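PDB 3RCY: mandelate racemase/muconate lactonizing enzyme-like protein from Roseovarius sp. TM1035, which probably catalyses a magnesium-dependent reaction on a carboxylate substrate, as other members of the mandelate racemase/muconate lactonizing enzyme group of the enolase superfamily do. Local coordinates for residues Ile126-Tyr131 and Gly356-Pro361; Thr130-Leu135 and Asp148-Ser153; Gly171-Arg176 and Leu385-Gln390; Gly349-Glu354 and Leu366-Asp371. One frame throughout, in Å; residues are numbered along the deposited sequence. Where two conformers were deposited one is given.

Interaction 1 (Ile126-Tyr131 and Gly356-Pro361); sequences IRAYTY and GYITPP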
loop_
_atom_site.group_PDB
_atom_site.type_symbol
_atom_site.label_atom_id
_atom_site.label_comp_id
_atom_site.label_asym_id
_atom_site.label_seq_id
_atom_site.Cartn_x
_atom_site.Cartn_y
_atom_site.Cartn_z
ATOM N N ILE A 126 -40.086 3.002 -5.912
ATOM C CA ILE A 126 -38.888 2.184 -5.777
ATOM C C ILE A 126 -38.786 1.221 -6.961
ATOM O O ILE A 126 -39.722 0.478 -7.253
ATOM C CB ILE A 126 -38.904 1.405 -4.439
ATOM C CG1 ILE A 126 -38.972 2.387 -3.253
ATOM C CG2 ILE A 126 -37.699 0.470 -4.338
ATOM C CD1 ILE A 126 -39.569 1.793 -1.966
ATOM N N ARG A 127 -37.655 1.255 -7.650
ATOM C CA ARG A 127 -37.396 0.352 -8.763
ATOM C C ARG A 127 -37.362 -1.096 -8.272
ATOM O O ARG A 127 -36.664 -1.409 -7.305
ATOM C CB ARG A 127 -36.071 0.721 -9.415
ATOM C CG ARG A 127 -35.806 0.041 -10.724
ATOM C CD ARG A 127 -34.513 0.574 -11.337
ATOM N NE ARG A 127 -34.161 -0.181 -12.531
ATOM C CZ ARG A 127 -32.978 -0.148 -13.133
ATOM N NH1 ARG A 127 -31.994 0.601 -12.650
ATOM N NH2 ARG A 127 -32.778 -0.883 -14.220
ATOM N N ALA A 128 -38.129 -1.965 -8.928
ATOM C CA ALA A 128 -38.181 -3.381 -8.565
ATOM C C ALA A 128 -37.527 -4.253 -9.627
ATOM O O ALA A 128 -37.410 -3.854 -10.791
ATOM C CB ALA A 128 -39.638 -3.832 -8.346
ATOM N N TYR A 129 -37.108 -5.446 -9.227
ATOM C CA TYR A 129 -36.699 -6.459 -10.199
ATOM C C TYR A 129 -37.141 -7.845 -9.750
ATOM O O TYR A 129 -37.524 -8.044 -8.594
ATOM C CB TYR A 129 -35.184 -6.426 -10.435
ATOM C CG TYR A 129 -34.317 -7.123 -9.392
ATOM C CD1 TYR A 129 -33.777 -6.407 -8.326
ATOM C CD2 TYR A 129 -33.999 -8.488 -9.500
ATOM C CE1 TYR A 129 -32.961 -7.017 -7.386
ATOM C CE2 TYR A 129 -33.179 -9.115 -8.557
ATOM C CZ TYR A 129 -32.662 -8.367 -7.503
ATOM O OH TYR A 129 -31.852 -8.949 -6.562
ATOM N N THR A 130 -37.041 -8.807 -10.656
ATOM C CA THR A 130 -37.359 -10.192 -10.330
ATOM C C THR A 130 -36.377 -11.144 -11.004
ATOM O O THR A 130 -35.759 -10.788 -12.011
ATOM C CB THR A 130 -38.836 -10.535 -10.722
ATOM O OG1 THR A 130 -39.133 -11.898 -10.395
ATOM C CG2 THR A 130 -39.094 -10.298 -12.196
ATOM N N TYR A 131 -36.216 -12.337 -10.429
ATOM C CA TYR A 131 -35.645 -13.468 -11.151
ATOM C C TYR A 131 -36.518 -13.773 -12.361
ATOM O O TYR A 131 -37.712 -13.464 -12.368
ATOM C CB TYR A 131 -35.651 -14.729 -10.287
ATOM C CG TYR A 131 -34.396 -15.036 -9.516
ATOM C CD1 TYR A 131 -34.432 -15.116 -8.117
ATOM C CD2 TYR A 131 -33.185 -15.279 -10.164
ATOM C CE1 TYR A 131 -33.298 -15.418 -7.380
ATOM C CE2 TYR A 131 -32.030 -15.586 -9.434
ATOM C CZ TYR A 131 -32.100 -15.651 -8.035
ATOM O OH TYR A 131 -30.983 -15.942 -7.276
ATOM N N GLY A 356 -43.472 -2.391 -12.703
ATOM C CA GLY A 356 -42.043 -2.459 -12.396
ATOM C C GLY A 356 -41.577 -1.642 -11.201
ATOM O O GLY A 356 -40.380 -1.566 -10.931
ATOM N N TYR A 357 -42.515 -1.032 -10.480
ATOM C CA TYR A 357 -42.177 -0.152 -9.363
ATOM C C TYR A 357 -43.053 -0.394 -8.140
ATOM O O TYR A 357 -44.177 -0.881 -8.262
ATOM C CB TYR A 357 -42.283 1.312 -9.794
ATOM C CG TYR A 357 -41.193 1.746 -10.744
ATOM C CD1 TYR A 357 -41.327 1.563 -12.125
ATOM C CD2 TYR A 357 -40.032 2.342 -10.267
ATOM C CE1 TYR A 357 -40.321 1.951 -13.001
ATOM C CE2 TYR A 357 -39.017 2.740 -11.137
ATOM C CZ TYR A 357 -39.174 2.541 -12.502
ATOM O OH TYR A 357 -38.180 2.935 -13.371
ATOM N N ILE A 358 -42.521 -0.040 -6.972
ATOM C CA ILE A 358 -43.227 -0.167 -5.702
ATOM C C ILE A 358 -43.439 1.198 -5.061
ATOM O O ILE A 358 -42.481 1.943 -4.842
ATOM C CB ILE A 358 -42.438 -1.045 -4.685
ATOM C CG1 ILE A 358 -42.000 -2.372 -5.315
ATOM C CG2 ILE A 358 -43.272 -1.293 -3.425
ATOM C CD1 ILE A 358 -40.726 -2.940 -4.691
ATOM N N THR A 359 -44.693 1.504 -4.736
ATOM C CA THR A 359 -45.034 2.715 -4.002
ATOM C C THR A 359 -44.989 2.426 -2.498
ATOM O O THR A 359 -45.645 1.495 -2.030
ATOM C CB THR A 359 -46.427 3.246 -4.424
ATOM O OG1 THR A 359 -46.403 3.555 -5.822
ATOM C CG2 THR A 359 -46.799 4.515 -3.654
ATOM N N PRO A 360 -44.203 3.211 -1.740
ATOM C CA PRO A 360 -44.174 3.056 -0.279
ATOM C C PRO A 360 -45.579 3.188 0.298
ATOM O O PRO A 360 -46.299 4.125 -0.066
ATOM C CB PRO A 360 -43.311 4.235 0.182
ATOM C CG PRO A 360 -42.425 4.517 -0.987
ATOM C CD PRO A 360 -43.265 4.251 -2.200
ATOM N N PRO A 361 -45.986 2.243 1.169
ATOM C CA PRO A 361 -47.317 2.335 1.774
ATOM C C PRO A 361 -47.425 3.498 2.759
ATOM O O PRO A 361 -46.422 3.894 3.378
ATOM C CB PRO A 361 -47.485 0.988 2.490
ATOM C CG PRO A 361 -46.130 0.436 2.641
ATOM C CD PRO A 361 -45.308 0.978 1.507
HETATM O O HOH W 1 -38.377 -2.206 -12.598
#

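Interaction 2 (Thr130-Leu135 and Asp148-Ser153); sequences TYLYPL and DMAAES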
loop_
_atom_site.group_PDB
_atom_site.type_symbol
_atom_site.label_atom_id
_atom_site.label_comp_id
_atom_site.label_asym_id
_atom_site.label_seq_id
_atom_site.Cartn_x
_atom_site.Cartn_y
_atom_site.Cartn_z
ATOM N N THR A 130 -37.041 -8.807 -10.656
ATOM C CA THR A 130 -37.359 -10.192 -10.330
ATOM C C THR A 130 -36.377 -11.144 -11.004
ATOM O O THR A 130 -35.759 -10.788 -12.011
ATOM C CB THR A 130 -38.836 -10.535 -10.722
ATOM O OG1 THR A 130 -39.133 -11.898 -10.395
ATOM C CG2 THR A 130 -39.094 -10.298 -12.196
ATOM N N TYR A 131 -36.216 -12.337 -10.429
ATOM C CA TYR A 131 -35.645 -13.468 -11.151
ATOM C C TYR A 131 -36.518 -13.773 -12.361
ATOM O O TYR A 131 -37.712 -13.464 -12.368
ATOM C CB TYR A 131 -35.651 -14.729 -10.287
ATOM C CG TYR A 131 -34.396 -15.036 -9.516
ATOM C CD1 TYR A 131 -34.432 -15.116 -8.117
ATOM C CD2 TYR A 131 -33.185 -15.279 -10.164
ATOM C CE1 TYR A 131 -33.298 -15.418 -7.380
ATOM C CE2 TYR A 131 -32.030 -15.586 -9.434
ATOM C CZ TYR A 131 -32.100 -15.651 -8.035
ATOM O OH TYR A 131 -30.983 -15.942 -7.276
ATOM N N LEU A 132 -35.918 -14.407 -13.365
ATOM C CA LEU A 132 -36.674 -15.021 -14.449
ATOM C C LEU A 132 -37.199 -16.386 -14.004
ATOM O O LEU A 132 -36.424 -17.310 -13.751
ATOM C CB LEU A 132 -35.810 -15.166 -15.702
ATOM C CG LEU A 132 -35.283 -13.844 -16.265
ATOM C CD1 LEU A 132 -34.346 -14.079 -17.441
ATOM C CD2 LEU A 132 -36.458 -12.954 -16.657
ATOM N N TYR A 133 -38.522 -16.495 -13.889
ATOM C CA TYR A 133 -39.169 -17.751 -13.480
ATOM C C TYR A 133 -39.829 -18.402 -14.693
ATOM O O TYR A 133 -40.165 -17.700 -15.658
ATOM C CB TYR A 133 -40.216 -17.488 -12.393
ATOM C CG TYR A 133 -39.635 -16.993 -11.085
ATOM C CD1 TYR A 133 -38.979 -17.869 -10.221
ATOM C CD2 TYR A 133 -39.736 -15.646 -10.714
ATOM C CE1 TYR A 133 -38.438 -17.428 -9.015
ATOM C CE2 TYR A 133 -39.201 -15.189 -9.503
ATOM C CZ TYR A 133 -38.550 -16.092 -8.663
ATOM O OH TYR A 133 -38.013 -15.677 -7.470
ATOM N N PRO A 134 -40.019 -19.741 -14.653
ATOM C CA PRO A 134 -40.689 -20.417 -15.764
ATOM C C PRO A 134 -42.076 -19.834 -16.004
ATOM O O PRO A 134 -42.809 -19.543 -15.050
ATOM C CB PRO A 134 -40.810 -21.873 -15.285
ATOM C CG PRO A 134 -39.800 -22.025 -14.213
ATOM C CD PRO A 134 -39.647 -20.679 -13.576
ATOM N N LEU A 135 -42.405 -19.628 -17.272
ATOM C CA LEU A 135 -43.765 -19.319 -17.692
ATOM C C LEU A 135 -44.598 -20.609 -17.661
ATOM O O LEU A 135 -44.032 -21.696 -17.540
ATOM C CB LEU A 135 -43.746 -18.682 -19.090
ATOM C CG LEU A 135 -43.106 -17.283 -19.167
ATOM C CD1 LEU A 135 -43.102 -16.760 -20.602
ATOM C CD2 LEU A 135 -43.807 -16.290 -18.231
ATOM N N ASP A 148 -33.326 -19.953 -24.419
ATOM C CA ASP A 148 -34.562 -19.671 -25.150
ATOM C C ASP A 148 -35.744 -19.386 -24.220
ATOM O O ASP A 148 -36.431 -18.378 -24.386
ATOM C CB ASP A 148 -34.895 -20.816 -26.123
ATOM C CG ASP A 148 -34.049 -20.777 -27.395
ATOM O OD1 ASP A 148 -33.262 -19.831 -27.580
ATOM O OD2 ASP A 148 -34.182 -21.693 -28.231
ATOM N N MET A 149 -35.968 -20.265 -23.243
ATOM C CA MET A 149 -37.066 -20.089 -22.287
ATOM C C MET A 149 -36.847 -18.883 -21.377
ATOM O O MET A 149 -37.774 -18.119 -21.130
ATOM C CB MET A 149 -37.289 -21.353 -21.454
ATOM C CG MET A 149 -37.811 -22.558 -22.253
ATOM S SD MET A 149 -38.138 -23.967 -21.171
ATOM C CE MET A 149 -37.646 -25.316 -22.250
ATOM N N ALA A 150 -35.617 -18.711 -20.892
ATOM C CA ALA A 150 -35.276 -17.537 -20.098
ATOM C C ALA A 150 -35.584 -16.244 -20.863
ATOM O O ALA A 150 -36.150 -15.317 -20.299
ATOM C CB ALA A 150 -33.808 -17.581 -19.665
ATOM N N ALA A 151 -35.226 -16.194 -22.147
ATOM C CA ALA A 151 -35.508 -15.014 -22.961
ATOM C C ALA A 151 -37.015 -14.732 -23.072
ATOM O O ALA A 151 -37.421 -13.572 -23.056
ATOM C CB ALA A 151 -34.860 -15.126 -24.340
ATOM N N GLU A 152 -37.833 -15.786 -23.165
ATOM C CA GLU A 152 -39.295 -15.626 -23.142
ATOM C C GLU A 152 -39.787 -15.018 -21.821
ATOM O O GLU A 152 -40.642 -14.120 -21.817
ATOM C CB GLU A 152 -40.008 -16.961 -23.403
ATOM C CG GLU A 152 -39.894 -17.454 -24.833
ATOM C CD GLU A 152 -40.746 -18.689 -25.108
ATOM O OE1 GLU A 152 -40.984 -19.496 -24.180
ATOM O OE2 GLU A 152 -41.175 -18.849 -26.265
ATOM N N SER A 153 -39.242 -15.504 -20.704
ATOM C CA SER A 153 -39.599 -14.967 -19.390
ATOM C C SER A 153 -39.178 -13.510 -19.263
ATOM O O SER A 153 -39.909 -12.706 -18.691
ATOM C CB SER A 153 -38.998 -15.805 -18.254
ATOM O OG SER A 153 -39.606 -17.080 -18.231
#

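Interaction 3 (Gly171-Arg176 and Leu385-Gln390); sequences GPYTLR and LHLEMQ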
loop_
_atom_site.group_PDB
_atom_site.type_symbol
_atom_site.label_atom_id
_atom_site.label_comp_id
_atom_site.label_asym_id
_atom_site.label_seq_id
_atom_site.Cartn_x
_atom_site.Cartn_y
_atom_site.Cartn_z
ATOM N N GLY A 171 -24.353 -22.693 -13.300
ATOM C CA GLY A 171 -24.164 -24.022 -12.728
ATOM C C GLY A 171 -24.368 -24.101 -11.225
ATOM O O GLY A 171 -24.666 -23.098 -10.577
ATOM N N PRO A 172 -24.183 -25.300 -10.652
ATOM C CA PRO A 172 -24.569 -25.507 -9.264
ATOM C C PRO A 172 -23.549 -24.946 -8.286
ATOM O O PRO A 172 -22.347 -24.934 -8.572
ATOM C CB PRO A 172 -24.633 -27.029 -9.143
ATOM C CG PRO A 172 -23.607 -27.527 -10.132
ATOM C CD PRO A 172 -23.499 -26.477 -11.225
ATOM N N TYR A 173 -24.041 -24.454 -7.156
ATOM C CA TYR A 173 -23.182 -24.169 -6.019
ATOM C C TYR A 173 -23.073 -25.437 -5.180
ATOM O O TYR A 173 -24.070 -26.126 -4.974
ATOM C CB TYR A 173 -23.725 -23.008 -5.187
ATOM C CG TYR A 173 -25.231 -22.968 -4.983
ATOM C CD1 TYR A 173 -26.062 -22.294 -5.888
ATOM C CD2 TYR A 173 -25.824 -23.570 -3.866
ATOM C CE1 TYR A 173 -27.448 -22.230 -5.694
ATOM C CE2 TYR A 173 -27.211 -23.512 -3.663
ATOM C CZ TYR A 173 -28.012 -22.839 -4.579
ATOM O OH TYR A 173 -29.375 -22.780 -4.384
ATOM N N THR A 174 -21.865 -25.758 -4.722
ATOM C CA THR A 174 -21.669 -26.956 -3.904
ATOM C C THR A 174 -20.936 -26.667 -2.588
ATOM O O THR A 174 -20.285 -25.623 -2.421
ATOM C CB THR A 174 -20.935 -28.110 -4.661
ATOM O OG1 THR A 174 -19.524 -27.980 -4.479
ATOM C CG2 THR A 174 -21.265 -28.119 -6.154
ATOM N N LEU A 175 -21.041 -27.620 -1.667
ATOM C CA LEU A 175 -20.506 -27.469 -0.319
ATOM C C LEU A 175 -18.977 -27.484 -0.254
ATOM O O LEU A 175 -18.409 -27.151 0.775
ATOM C CB LEU A 175 -21.107 -28.536 0.617
ATOM C CG LEU A 175 -20.967 -30.019 0.261
ATOM C CD1 LEU A 175 -19.574 -30.519 0.565
ATOM C CD2 LEU A 175 -22.007 -30.859 1.009
ATOM N N ARG A 176 -18.325 -27.878 -1.347
ATOM C CA ARG A 176 -16.866 -27.963 -1.403
ATOM C C ARG A 176 -16.208 -26.577 -1.379
ATOM O O ARG A 176 -15.049 -26.430 -0.965
ATOM C CB ARG A 176 -16.444 -28.757 -2.645
ATOM C CG ARG A 176 -17.065 -30.161 -2.700
ATOM C CD ARG A 176 -17.380 -30.613 -4.120
ATOM N NE ARG A 176 -18.042 -31.916 -4.120
ATOM C CZ ARG A 176 -17.433 -33.049 -3.796
ATOM N NH1 ARG A 176 -16.155 -33.030 -3.455
ATOM N NH2 ARG A 176 -18.094 -34.199 -3.814
ATOM N N LEU A 385 -33.732 -27.718 4.585
ATOM C CA LEU A 385 -33.530 -26.331 4.979
ATOM C C LEU A 385 -34.151 -25.434 3.924
ATOM O O LEU A 385 -34.518 -25.915 2.841
ATOM C CB LEU A 385 -32.036 -26.036 5.156
ATOM C CG LEU A 385 -31.335 -26.923 6.197
ATOM C CD1 LEU A 385 -29.833 -26.785 6.105
ATOM C CD2 LEU A 385 -31.814 -26.590 7.598
ATOM N N HIS A 386 -34.272 -24.143 4.247
ATOM C CA HIS A 386 -34.891 -23.154 3.374
ATOM C C HIS A 386 -34.291 -23.224 1.961
ATOM O O HIS A 386 -35.027 -23.263 0.969
ATOM C CB HIS A 386 -34.755 -21.758 4.000
ATOM C CG HIS A 386 -34.925 -20.630 3.031
ATOM N ND1 HIS A 386 -36.160 -20.185 2.612
ATOM C CD2 HIS A 386 -34.011 -19.848 2.407
ATOM C CE1 HIS A 386 -36.000 -19.177 1.772
ATOM N NE2 HIS A 386 -34.705 -18.960 1.623
ATOM N N LEU A 387 -32.959 -23.250 1.900
ATOM C CA LEU A 387 -32.193 -23.565 0.690
ATOM C C LEU A 387 -31.102 -24.550 1.084
ATOM O O LEU A 387 -30.770 -24.651 2.264
ATOM C CB LEU A 387 -31.536 -22.308 0.115
ATOM C CG LEU A 387 -32.439 -21.275 -0.558
ATOM C CD1 LEU A 387 -31.706 -19.936 -0.657
ATOM C CD2 LEU A 387 -32.906 -21.758 -1.931
ATOM N N GLU A 388 -30.535 -25.258 0.109
ATOM C CA GLU A 388 -29.487 -26.254 0.383
ATOM C C GLU A 388 -28.365 -26.220 -0.647
ATOM O O GLU A 388 -28.580 -25.800 -1.785
ATOM C CB GLU A 388 -30.085 -27.667 0.476
ATOM C CG GLU A 388 -30.836 -27.921 1.780
ATOM C CD GLU A 388 -31.663 -29.199 1.778
ATOM O OE1 GLU A 388 -31.843 -29.808 0.698
ATOM O OE2 GLU A 388 -32.138 -29.586 2.868
ATOM N N MET A 389 -27.171 -26.651 -0.237
ATOM C CA MET A 389 -26.008 -26.718 -1.132
ATOM C C MET A 389 -25.675 -28.154 -1.521
ATOM O O MET A 389 -25.538 -29.023 -0.662
ATOM C CB MET A 389 -24.773 -26.044 -0.509
ATOM C CG MET A 389 -24.932 -24.549 -0.288
ATOM S SD MET A 389 -23.421 -23.687 0.172
ATOM C CE MET A 389 -22.786 -23.184 -1.431
ATOM N N GLN A 390 -25.539 -28.377 -2.826
ATOM C CA GLN A 390 -25.191 -29.675 -3.415
ATOM C C GLN A 390 -23.945 -30.316 -2.789
ATOM O O GLN A 390 -23.009 -29.615 -2.407
ATOM C CB GLN A 390 -24.945 -29.474 -4.913
ATOM C CG GLN A 390 -25.269 -30.664 -5.784
ATOM C CD GLN A 390 -25.136 -30.338 -7.259
ATOM O OE1 GLN A 390 -26.108 -29.948 -7.906
ATOM N NE2 GLN A 390 -23.925 -30.480 -7.793
HETATM O O HOH W 2 -26.859 -26.983 -4.812
#

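Interaction 4 (Gly349-Glu354 and Leu366-Asp371); sequences GSIRVE and LGIEVD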
loop_
_atom_site.group_PDB
_atom_site.type_symbol
_atom_site.label_atom_id
_atom_site.label_comp_id
_atom_site.label_asym_id
_atom_site.label_seq_id
_atom_site.Cartn_x
_atom_site.Cartn_y
_atom_site.Cartn_z
ATOM N N GLY A 349 -52.444 -8.414 -0.255
ATOM C CA GLY A 349 -52.207 -7.424 -1.313
ATOM C C GLY A 349 -51.832 -6.023 -0.854
ATOM O O GLY A 349 -52.009 -5.058 -1.603
ATOM N N SER A 350 -51.292 -5.925 0.361
ATOM C CA SER A 350 -51.020 -4.648 1.033
ATOM C C SER A 350 -49.976 -3.801 0.317
ATOM O O SER A 350 -50.080 -2.578 0.305
ATOM C CB SER A 350 -50.552 -4.893 2.475
ATOM O OG SER A 350 -51.627 -5.315 3.288
ATOM N N ILE A 351 -48.964 -4.461 -0.247
ATOM C CA ILE A 351 -47.899 -3.808 -1.009
ATOM C C ILE A 351 -47.674 -4.633 -2.273
ATOM O O ILE A 351 -47.570 -5.849 -2.195
ATOM C CB ILE A 351 -46.570 -3.735 -0.204
ATOM C CG1 ILE A 351 -46.787 -3.086 1.172
ATOM C CG2 ILE A 351 -45.499 -2.968 -0.982
ATOM C CD1 ILE A 351 -45.601 -3.255 2.122
ATOM N N ARG A 352 -47.593 -3.970 -3.431
ATOM C CA ARG A 352 -47.455 -4.668 -4.714
ATOM C C ARG A 352 -46.491 -3.970 -5.664
ATOM O O ARG A 352 -46.327 -2.744 -5.609
ATOM C CB ARG A 352 -48.820 -4.809 -5.404
ATOM C CG ARG A 352 -49.724 -5.864 -4.791
ATOM C CD ARG A 352 -51.136 -5.745 -5.298
ATOM N NE ARG A 352 -51.972 -6.799 -4.744
ATOM C CZ ARG A 352 -53.298 -6.762 -4.686
ATOM N NH1 ARG A 352 -53.970 -5.708 -5.137
ATOM N NH2 ARG A 352 -53.951 -7.785 -4.157
ATOM N N VAL A 353 -45.856 -4.758 -6.532
ATOM C CA VAL A 353 -45.121 -4.206 -7.668
ATOM C C VAL A 353 -46.146 -3.826 -8.736
ATOM O O VAL A 353 -46.948 -4.657 -9.154
ATOM C CB VAL A 353 -44.090 -5.214 -8.256
ATOM C CG1 VAL A 353 -43.392 -4.627 -9.489
ATOM C CG2 VAL A 353 -43.062 -5.612 -7.209
ATOM N N GLU A 354 -46.129 -2.571 -9.164
ATOM C CA GLU A 354 -47.026 -2.116 -10.222
ATOM C C GLU A 354 -46.222 -1.434 -11.330
ATOM O O GLU A 354 -45.527 -0.447 -11.087
ATOM C CB GLU A 354 -48.125 -1.209 -9.637
ATOM C CG GLU A 354 -49.030 -1.961 -8.655
ATOM C CD GLU A 354 -50.095 -1.100 -7.992
ATOM O OE1 GLU A 354 -49.921 0.140 -7.900
ATOM O OE2 GLU A 354 -51.109 -1.690 -7.545
ATOM N N LEU A 366 -45.554 -1.360 9.129
ATOM C CA LEU A 366 -45.116 -1.888 7.836
ATOM C C LEU A 366 -46.210 -1.756 6.772
ATOM O O LEU A 366 -45.965 -1.974 5.588
ATOM C CB LEU A 366 -44.647 -3.346 7.960
ATOM C CG LEU A 366 -43.331 -3.610 8.704
ATOM C CD1 LEU A 366 -43.135 -5.114 8.899
ATOM C CD2 LEU A 366 -42.110 -3.003 7.995
ATOM N N GLY A 367 -47.409 -1.385 7.200
ATOM C CA GLY A 367 -48.526 -1.172 6.287
ATOM C C GLY A 367 -49.040 -2.466 5.687
ATOM O O GLY A 367 -49.515 -2.480 4.548
ATOM N N ILE A 368 -48.928 -3.550 6.450
ATOM C CA ILE A 368 -49.364 -4.867 5.994
ATOM C C ILE A 368 -50.434 -5.443 6.915
ATOM O O ILE A 368 -50.483 -5.119 8.106
ATOM C CB ILE A 368 -48.177 -5.864 5.850
ATOM C CG1 ILE A 368 -47.427 -6.038 7.180
ATOM C CG2 ILE A 368 -47.218 -5.391 4.741
ATOM C CD1 ILE A 368 -46.299 -7.100 7.145
ATOM N N GLU A 369 -51.303 -6.274 6.344
ATOM C CA GLU A 369 -52.206 -7.096 7.132
ATOM C C GLU A 369 -51.836 -8.545 6.871
ATOM O O GLU A 369 -52.112 -9.083 5.798
ATOM C CB GLU A 369 -53.673 -6.829 6.762
ATOM C CG GLU A 369 -54.650 -7.259 7.851
ATOM C CD GLU A 369 -56.109 -7.185 7.422
ATOM O OE1 GLU A 369 -56.472 -6.277 6.642
ATOM O OE2 GLU A 369 -56.894 -8.048 7.880
ATOM N N VAL A 370 -51.182 -9.164 7.845
ATOM C CA VAL A 370 -50.718 -10.529 7.692
ATOM C C VAL A 370 -51.891 -11.490 7.870
ATOM O O VAL A 370 -52.626 -11.420 8.862
ATOM C CB VAL A 370 -49.559 -10.868 8.656
ATOM C CG1 VAL A 370 -49.174 -12.341 8.549
ATOM C CG2 VAL A 370 -48.342 -10.005 8.337
ATOM N N ASP A 371 -52.081 -12.363 6.888
ATOM C CA ASP A 371 -53.098 -13.391 7.005
ATOM C C ASP A 371 -52.560 -14.546 7.845
ATOM O O ASP A 371 -52.018 -15.527 7.316
ATOM C CB ASP A 371 -53.571 -13.868 5.634
ATOM C CG ASP A 371 -54.870 -14.649 5.718
ATOM O OD1 ASP A 371 -55.130 -15.287 6.761
ATOM O OD2 ASP A 371 -55.636 -14.619 4.743
HETATM O O HOH W 3 -50.551 -0.816 2.737
#

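Interaction 1 (Ile126-Tyr131 and Gly356-Pro361)
Ile126 and Ile358 form a hydrogen-bonded antiparallel pair where strand 126-131 of the enolase-superfamily barrel takes on the short strand 357-358, while Arg127 and Tyr357 make the adjoining non-hydrogen-bonded pair. The backbone bonds come first: Ile126 N reaches Ile358 O at 2.8 Å, Ile358 N returns to Ile126 O at 2.9 Å, and Ala128 N adds a third bond to Gly356 O. Apolar contacts lie on the face carrying Ile126 and Ile358. There CD1 of Ile358 lies against Ala128 CB at 3.9 Å, while Ile126 CD1 meets CG of Pro360 obliquely; helix 316-327 packs on the same isoleucines. The other face holds Tyr357. With CG anti to its carbonyl carbon (chi1 -71°), the ring brings CD2 to 3.6 Å from Arg127 CA and CE2 beside Arg127 CB. Arg127 itself runs extended to a salt bridge with Asp205 and a hydrogen bond to Thr163, and Tyr396 of a second subunit makes a cation-pi contact with Arg127 and packs on Tyr357. An alanine replacing Tyr357 is likely to uncover the Arg127 backbone and remove packing against that neighbouring Tyr396. One water links the two backbones, donating to Ala128 O at 2.6 Å and to Gly356 O at 2.7 Å.

Interaction 2 (Thr130-Leu135 and Asp148-Ser153)
In the barrel domain, the loop leaving strand 126-131 is held against helix 147-159 by Leu132, Tyr133 and Leu135. Ser153 is the polar centre: its OG donates to the backbone Tyr133 O at 2.7 Å, approaching 33° out of the carbonyl plane. OG sits beside the serine's own backbone N (chi1 -67°), the position from which it reaches the loop, and Leu135 CG lies 3.6 Å from the same OG. The two leucines reach the helix at different places. Leu132 spreads its branches along the helix backbone, CD1 over Ala150 O at 3.6 Å and CD2 against Ser153 C at 3.8 Å, with its CB facing Ser153 CB; Ile196 of helix 183-200 packs on the same leucine. Leu135 puts CD1 against Glu152 O at 3.8 Å and near Glu152 CB, whereas the carboxylate of Glu152 bonds to His137 and His138. Apolar branches and one serine hydroxyl thus join a strand's exit loop to the next long helix, as in the beta-alpha units of a TIM-type barrel.

Interaction 3 (Gly171-Arg176 and Leu385-Gln390)
Thr174 and Gln390 bridge their backbones where two loops of the chain meet, their touching parts running nearly perpendicular, 88° apart. Of the backbone bonds, Leu175 N to Gln390 O is the firm one, 2.9 Å long and nearly along the C=O axis. The return bond from Gln390 N to Tyr173 O is weak at 3.4 Å, and a water backs it up, accepting from Gln390 N and donating to Tyr173 O. Among the side chains, Tyr173 presents its ring edge: CE2 lies 3.3 Å from Glu388 O and CD2 lies 3.8 Å from Met389 CG. CG of Tyr173 is wedged between its own N and carbonyl carbon (chi1 40°), which swings the ring over to the 385-390 loop. Met389, bent at chi3, curls CE back to Thr174 O at 3.6 Å. Gln390 lays its amide across Pro172, OE1 being 3.5 Å from Pro172 CB, while NE2 bonds to Ala392 O. A serine in place of Tyr173 would probably strip Met389 CG of its aromatic neighbour and lose the ring contacts with His211 and with Phe83 of a third subunit. The crossing ties the C-terminal segment to the loop following strand 164-167, at the C-terminal, active-site end of an enolase-type barrel.

Interaction 4 (Gly349-Glu354 and Leu366-Asp371)
Ser350 meets Gly367 and Ile368 where the approach to strand 353-354 passes the loop that leads to helix 372-376, within the enolase-type C-terminal domain. Its CB sits 3.3 Å from Gly367 O and also packs on Ile368 CA. One bond further, OG turns to the side of the serine's own N, opposite its carbonyl carbon (chi1 -73°), and accepts from Glu369 N at 3.2 Å with an N-H...O angle of 150°. The same hydroxyl donates to Ile347 O, so it ties the turn after helix 341-346 to the loop. Beside it, Ile351 sends CD1 to both Leu366 O and Ile368 CG2, each at 3.7 Å, the two isoleucines meeting at a slant next to Ala320 of helix 316-327. Ile368 offers CG2 because this methyl lies anti to its carbonyl carbon. Gly367 adopts a positive phi of 70°, a backbone shape glycine accepts readily. The carboxylate of Glu369 turns instead to a salt bridge with Lys348. A water finishes the joint, donating to Ser350 O at 3.0 Å and to Gly367 O at 2.7 Å.

How the interactions relate
Interaction 1 is the buried one of the four; interactions 2, 3 and 4 are partly buried. Interactions 1 and 2 share Thr130 and Tyr131 and use strand 126-131 at different places, first as a sheet partner, then through its exit loop, which leans on a helix. Interaction 4 joins interaction 1 directly, Ile351 CG2 packing on Ile358 CG2 at 3.7 Å, and strands 353-354 and 357-358 are also sheet neighbours. Interaction 3 lies on the opposite side of the chain's centre from both; two other subunits reach it, one reaches interaction 1, and none touches interactions 2 and 4. Regular strand bonds dominate interaction 1, whereas single serine hydroxyls serve interactions 2 and 4, and interaction 3 relies on an irregular bridge.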